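Local coordinates for protein trichothecene 15-O-acetyltransferase TRI3 (Fusarium sporotrichioides, PDB 3FOT) that transfers an acetyl group to the 15-hydroxyl of trichothecene intermediates during the biosynthesis of mycotoxins such as T-2 toxin, at residues E288-L300 / Q508-L519. Numbering follows the deposited sequence.
Sequences ESIDIVKAVKTRL and QSIVEFMLAFRL. Unlike the reference sequence in segment 288-300: Asp291 (reference Ala).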
loop_
_atom_site.group_PDB
_atom_site.type_symbol
_atom_site.label_atom_id
_atom_site.label_comp_id
_atom_site.label_asym_id
_atom_site.label_seq_id
_atom_site.Cartn_x
_atom_site.Cartn_y
_atom_site.Cartn_z
ATOM N N GLU A 288 -2.810 4.714 -23.896
ATOM C CA GLU A 288 -3.655 5.705 -23.226
ATOM C C GLU A 288 -2.901 6.381 -22.114
ATOM O O GLU A 288 -3.009 7.594 -21.920
ATOM C CB GLU A 288 -4.877 5.021 -22.632
ATOM C CG GLU A 288 -5.906 4.664 -23.651
ATOM C CD GLU A 288 -6.922 3.678 -23.153
ATOM O OE1 GLU A 288 -6.781 3.128 -22.025
ATOM O OE2 GLU A 288 -7.887 3.449 -23.913
ATOM N N SER A 289 -2.162 5.585 -21.340
ATOM C CA SER A 289 -1.410 6.135 -20.217
ATOM C C SER A 289 -0.327 7.097 -20.659
ATOM O O SER A 289 -0.118 8.148 -20.045
ATOM C CB SER A 289 -0.844 5.006 -19.346
ATOM O OG SER A 289 -1.878 4.108 -18.918
ATOM N N ILE A 290 0.367 6.755 -21.743
ATOM C CA ILE A 290 1.422 7.599 -22.241
ATOM C C ILE A 290 0.838 8.930 -22.747
ATOM O O ILE A 290 1.407 10.005 -22.509
ATOM C CB ILE A 290 2.205 6.841 -23.362
ATOM C CG1 ILE A 290 3.107 5.786 -22.701
ATOM C CG2 ILE A 290 3.013 7.814 -24.219
ATOM C CD1 ILE A 290 3.675 4.777 -23.688
ATOM N N ASP A 291 -0.322 8.842 -23.398
ATOM C CA ASP A 291 -1.001 10.028 -23.932
ATOM C C ASP A 291 -1.468 10.922 -22.774
ATOM O O ASP A 291 -1.367 12.149 -22.852
ATOM C CB ASP A 291 -2.217 9.657 -24.815
ATOM C CG ASP A 291 -1.840 9.254 -26.241
ATOM O OD1 ASP A 291 -2.690 8.662 -26.942
ATOM O OD2 ASP A 291 -0.702 9.517 -26.645
ATOM N N ILE A 292 -1.979 10.306 -21.709
ATOM C CA ILE A 292 -2.424 11.089 -20.527
ATOM C C ILE A 292 -1.247 11.811 -19.860
ATOM O O ILE A 292 -1.341 12.986 -19.515
ATOM C CB ILE A 292 -3.236 10.221 -19.515
ATOM C CG1 ILE A 292 -4.596 9.797 -20.111
ATOM C CG2 ILE A 292 -3.533 11.017 -18.218
ATOM C CD1 ILE A 292 -5.282 8.653 -19.356
ATOM N N VAL A 293 -0.137 11.099 -19.673
ATOM C CA VAL A 293 1.073 11.689 -19.086
ATOM C C VAL A 293 1.616 12.827 -19.974
ATOM O O VAL A 293 1.996 13.891 -19.474
ATOM C CB VAL A 293 2.150 10.610 -18.826
ATOM C CG1 VAL A 293 3.477 11.232 -18.511
ATOM C CG2 VAL A 293 1.727 9.705 -17.664
ATOM N N LYS A 294 1.593 12.624 -21.288
ATOM C CA LYS A 294 2.017 13.683 -22.220
ATOM C C LYS A 294 1.124 14.930 -22.090
ATOM O O LYS A 294 1.615 16.080 -22.101
ATOM C CB LYS A 294 1.996 13.173 -23.668
ATOM C CG LYS A 294 2.495 14.227 -24.663
ATOM C CD LYS A 294 2.466 13.712 -26.098
ATOM C CE LYS A 294 1.041 13.653 -26.668
ATOM N NZ LYS A 294 1.088 13.077 -28.041
ATOM N N ALA A 295 -0.185 14.703 -21.970
ATOM C CA ALA A 295 -1.136 15.818 -21.870
ATOM C C ALA A 295 -0.927 16.603 -20.575
ATOM O O ALA A 295 -1.023 17.838 -20.567
ATOM C CB ALA A 295 -2.586 15.322 -21.994
ATOM N N VAL A 296 -0.632 15.902 -19.477
ATOM C CA VAL A 296 -0.281 16.581 -18.223
ATOM C C VAL A 296 0.975 17.461 -18.400
ATOM O O VAL A 296 0.988 18.632 -18.021
ATOM C CB VAL A 296 -0.126 15.589 -17.032
ATOM C CG1 VAL A 296 0.379 16.306 -15.777
ATOM C CG2 VAL A 296 -1.456 14.891 -16.709
ATOM N N LYS A 297 2.022 16.901 -18.988
ATOM C CA LYS A 297 3.263 17.644 -19.172
ATOM C C LYS A 297 3.040 18.890 -20.035
ATOM O O LYS A 297 3.549 19.977 -19.719
ATOM C CB LYS A 297 4.319 16.738 -19.799
ATOM C CG LYS A 297 5.647 17.432 -20.066
ATOM C CD LYS A 297 6.747 16.413 -20.407
ATOM C CE LYS A 297 6.662 15.960 -21.862
ATOM N N THR A 298 2.268 18.724 -21.104
ATOM C CA THR A 298 2.038 19.774 -22.099
ATOM C C THR A 298 1.090 20.828 -21.546
ATOM O O THR A 298 1.366 22.027 -21.638
ATOM C CB THR A 298 1.475 19.167 -23.388
ATOM O OG1 THR A 298 2.468 18.308 -23.988
ATOM C CG2 THR A 298 1.029 20.241 -24.388
ATOM N N ARG A 299 -0.028 20.384 -20.976
ATOM C CA ARG A 299 -1.062 21.331 -20.554
ATOM C C ARG A 299 -0.651 22.021 -19.270
ATOM O O ARG A 299 -0.936 23.212 -19.090
ATOM C CB ARG A 299 -2.430 20.668 -20.377
ATOM C CG ARG A 299 -3.044 20.073 -21.627
ATOM C CD ARG A 299 -4.489 19.660 -21.332
ATOM N NE ARG A 299 -5.153 18.915 -22.396
ATOM C CZ ARG A 299 -5.596 19.437 -23.537
ATOM N NH1 ARG A 299 -5.421 20.736 -23.810
ATOM N NH2 ARG A 299 -6.184 18.649 -24.425
ATOM N N LEU A 300 0.053 21.302 -18.407
ATOM C CA LEU A 300 0.256 21.764 -17.033
ATOM C C LEU A 300 1.712 21.977 -16.674
ATOM O O LEU A 300 2.040 22.893 -15.917
ATOM C CB LEU A 300 -0.409 20.813 -16.041
ATOM C CG LEU A 300 -1.942 20.760 -16.058
ATOM C CD1 LEU A 300 -2.446 19.628 -15.186
ATOM C CD2 LEU A 300 -2.535 22.085 -15.592
ATOM N N GLN A 508 -15.600 4.298 -14.111
ATOM C CA GLN A 508 -15.644 4.607 -15.548
ATOM C C GLN A 508 -15.745 6.122 -15.799
ATOM O O GLN A 508 -15.170 6.657 -16.771
ATOM C CB GLN A 508 -16.809 3.874 -16.226
ATOM C CG GLN A 508 -16.564 2.344 -16.365
ATOM C CD GLN A 508 -15.162 2.034 -16.938
ATOM O OE1 GLN A 508 -14.294 1.471 -16.244
ATOM N NE2 GLN A 508 -14.926 2.446 -18.185
ATOM N N SER A 509 -16.470 6.807 -14.925
ATOM C CA SER A 509 -16.589 8.266 -15.006
ATOM C C SER A 509 -15.231 8.940 -14.812
ATOM O O SER A 509 -14.862 9.875 -15.548
ATOM C CB SER A 509 -17.595 8.776 -13.953
ATOM O OG SER A 509 -17.739 10.205 -14.062
ATOM N N ILE A 510 -14.497 8.487 -13.792
ATOM C CA ILE A 510 -13.171 9.003 -13.521
ATOM C C ILE A 510 -12.291 8.777 -14.733
ATOM O O ILE A 510 -11.626 9.697 -15.187
ATOM C CB ILE A 510 -12.515 8.281 -12.321
ATOM C CG1 ILE A 510 -13.283 8.566 -11.025
ATOM C CG2 ILE A 510 -11.042 8.659 -12.200
ATOM C CD1 ILE A 510 -12.991 7.501 -9.943
ATOM N N VAL A 511 -12.308 7.550 -15.249
ATOM C CA VAL A 511 -11.472 7.200 -16.422
ATOM C C VAL A 511 -11.811 8.075 -17.638
ATOM O O VAL A 511 -10.910 8.572 -18.335
ATOM C CB VAL A 511 -11.587 5.691 -16.768
ATOM C CG1 VAL A 511 -10.914 5.384 -18.105
ATOM C CG2 VAL A 511 -10.949 4.831 -15.664
ATOM N N GLU A 512 -13.111 8.246 -17.893
ATOM C CA GLU A 512 -13.560 9.093 -18.989
ATOM C C GLU A 512 -13.018 10.527 -18.885
ATOM O O GLU A 512 -12.567 11.101 -19.886
ATOM C CB GLU A 512 -15.086 9.076 -19.093
ATOM C CG GLU A 512 -15.594 9.690 -20.395
ATOM C CD GLU A 512 -17.108 9.624 -20.556
ATOM O OE1 GLU A 512 -17.778 8.967 -19.716
ATOM O OE2 GLU A 512 -17.617 10.240 -21.527
ATOM N N PHE A 513 -13.068 11.126 -17.691
ATOM C CA PHE A 513 -12.500 12.475 -17.537
ATOM C C PHE A 513 -10.987 12.511 -17.757
ATOM O O PHE A 513 -10.477 13.431 -18.385
ATOM C CB PHE A 513 -12.829 13.085 -16.173
ATOM C CG PHE A 513 -14.243 13.579 -16.039
ATOM C CD1 PHE A 513 -14.771 14.521 -16.942
ATOM C CD2 PHE A 513 -15.041 13.142 -14.968
ATOM C CE1 PHE A 513 -16.078 15.019 -16.794
ATOM C CE2 PHE A 513 -16.361 13.629 -14.817
ATOM C CZ PHE A 513 -16.876 14.561 -15.738
ATOM N N MET A 514 -10.266 11.522 -17.222
ATOM C CA MET A 514 -8.827 11.431 -17.494
ATOM C C MET A 514 -8.541 11.385 -18.997
ATOM O O MET A 514 -7.636 12.087 -19.511
ATOM C CB MET A 514 -8.241 10.206 -16.779
ATOM C CG MET A 514 -8.205 10.413 -15.254
ATOM S SD MET A 514 -7.663 8.915 -14.435
ATOM C CE MET A 514 -5.903 8.910 -14.844
ATOM N N LEU A 515 -9.303 10.568 -19.707
ATOM C CA LEU A 515 -9.097 10.391 -21.136
ATOM C C LEU A 515 -9.421 11.667 -21.891
ATOM O O LEU A 515 -8.779 11.993 -22.901
ATOM C CB LEU A 515 -9.907 9.198 -21.662
ATOM C CG LEU A 515 -9.356 7.839 -21.213
ATOM C CD1 LEU A 515 -10.385 6.754 -21.545
ATOM C CD2 LEU A 515 -7.972 7.544 -21.853
ATOM N N ALA A 516 -10.377 12.414 -21.360
ATOM C CA ALA A 516 -10.781 13.683 -21.960
ATOM C C ALA A 516 -9.669 14.729 -21.930
ATOM O O ALA A 516 -9.710 15.699 -22.670
ATOM C CB ALA A 516 -12.079 14.215 -21.274
ATOM N N PHE A 517 -8.671 14.526 -21.078
ATOM C CA PHE A 517 -7.588 15.484 -20.934
ATOM C C PHE A 517 -6.572 15.336 -22.059
ATOM O O PHE A 517 -5.713 16.207 -22.227
ATOM C CB PHE A 517 -6.881 15.251 -19.600
ATOM C CG PHE A 517 -6.195 16.442 -19.048
ATOM C CD1 PHE A 517 -6.942 17.556 -18.651
ATOM C CD2 PHE A 517 -4.809 16.440 -18.834
ATOM C CE1 PHE A 517 -6.318 18.666 -18.075
ATOM C CE2 PHE A 517 -4.171 17.533 -18.255
ATOM C CZ PHE A 517 -4.934 18.665 -17.867
ATOM N N ARG A 518 -6.650 14.228 -22.806
ATOM C CA ARG A 518 -5.658 13.925 -23.837
ATOM C C ARG A 518 -5.619 15.048 -24.864
ATOM O O ARG A 518 -6.634 15.710 -25.114
ATOM C CB ARG A 518 -5.941 12.579 -24.514
ATOM C CG ARG A 518 -5.611 11.392 -23.635
ATOM C CD ARG A 518 -5.989 10.118 -24.339
ATOM N NE ARG A 518 -7.439 10.054 -24.518
ATOM C CZ ARG A 518 -8.076 9.103 -25.195
ATOM N NH1 ARG A 518 -7.394 8.123 -25.772
ATOM N NH2 ARG A 518 -9.393 9.137 -25.308
ATOM N N LEU A 519 -4.438 15.284 -25.420
ATOM C CA LEU A 519 -4.282 16.308 -26.439
ATOM C C LEU A 519 -5.010 15.913 -27.705
ATOM O O LEU A 519 -5.097 14.725 -28.043
ATOM C CB LEU A 519 -2.797 16.536 -26.726
ATOM C CG LEU A 519 -1.988 17.021 -25.534
ATOM C CD1 LEU A 519 -0.510 17.062 -25.914
ATOM C CD2 LEU A 519 -2.495 18.375 -25.096
ATOM O OXT LEU A 519 -5.514 16.783 -28.428
HETATM O O HOH W 1 -4.681 7.408 -26.212
HETATM O O HOH W 2 -2.340 13.462 -25.132
#
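Arg299 lies between Phe517 and Leu519 and binds the backbone that joins them. Its NE donates to Phe517 O at 2.8 Å, nearly straight at 171° and in the guanidinium plane, while NH2 reaches Arg518 O at 3.1 Å from above that carbonyl's plane and adds a weak bond to Phe517 O. With the chain extended from CG to NE, CD rests over one face of the Phe517 ring, 3.7 Å from its centroid, a CH-pi contact. Leu519 CD2 sits over the centre of one guanidinium face, 3.6 Å from Arg299 CZ; the CD1 branch of Leu519 meets Thr298 and Lys294 CE. The Phe517 ring, its CG swung anti to the backbone N (chi1 -154°), also touches Val296 and Leu300 CD1. Ala295 CB fits closely against Phe517 O, at 3.3 Å. Farther along, Ile292 CD1 packs on Leu515 CD2 and Met514 CB. Arg518 lays its CD against Asp291 CB, and a water joins its NH1 to Asp291 OD1; a second water links Asp291 O to Leu519 N.

Within 508-519, Arg518 NE bonds to Leu515 O at 2.9 Å, and Leu515 CD2 lies over one guanidinium face, a pairing that probably limits its rotation. Helix 306-321 packs against Ile292 and Met514. The segments' helix axes cross at 58°, 10.0 Å apart, and the contact fastens the C-terminal residues of this BAHD-superfamily acyltransferase across helix 286-299, away from the substrate-binding His414. Arg518 O is shared by Arg299 and Lys379, and the nearby C-terminal carboxylate probably adds a modest electrostatic attraction for Arg299.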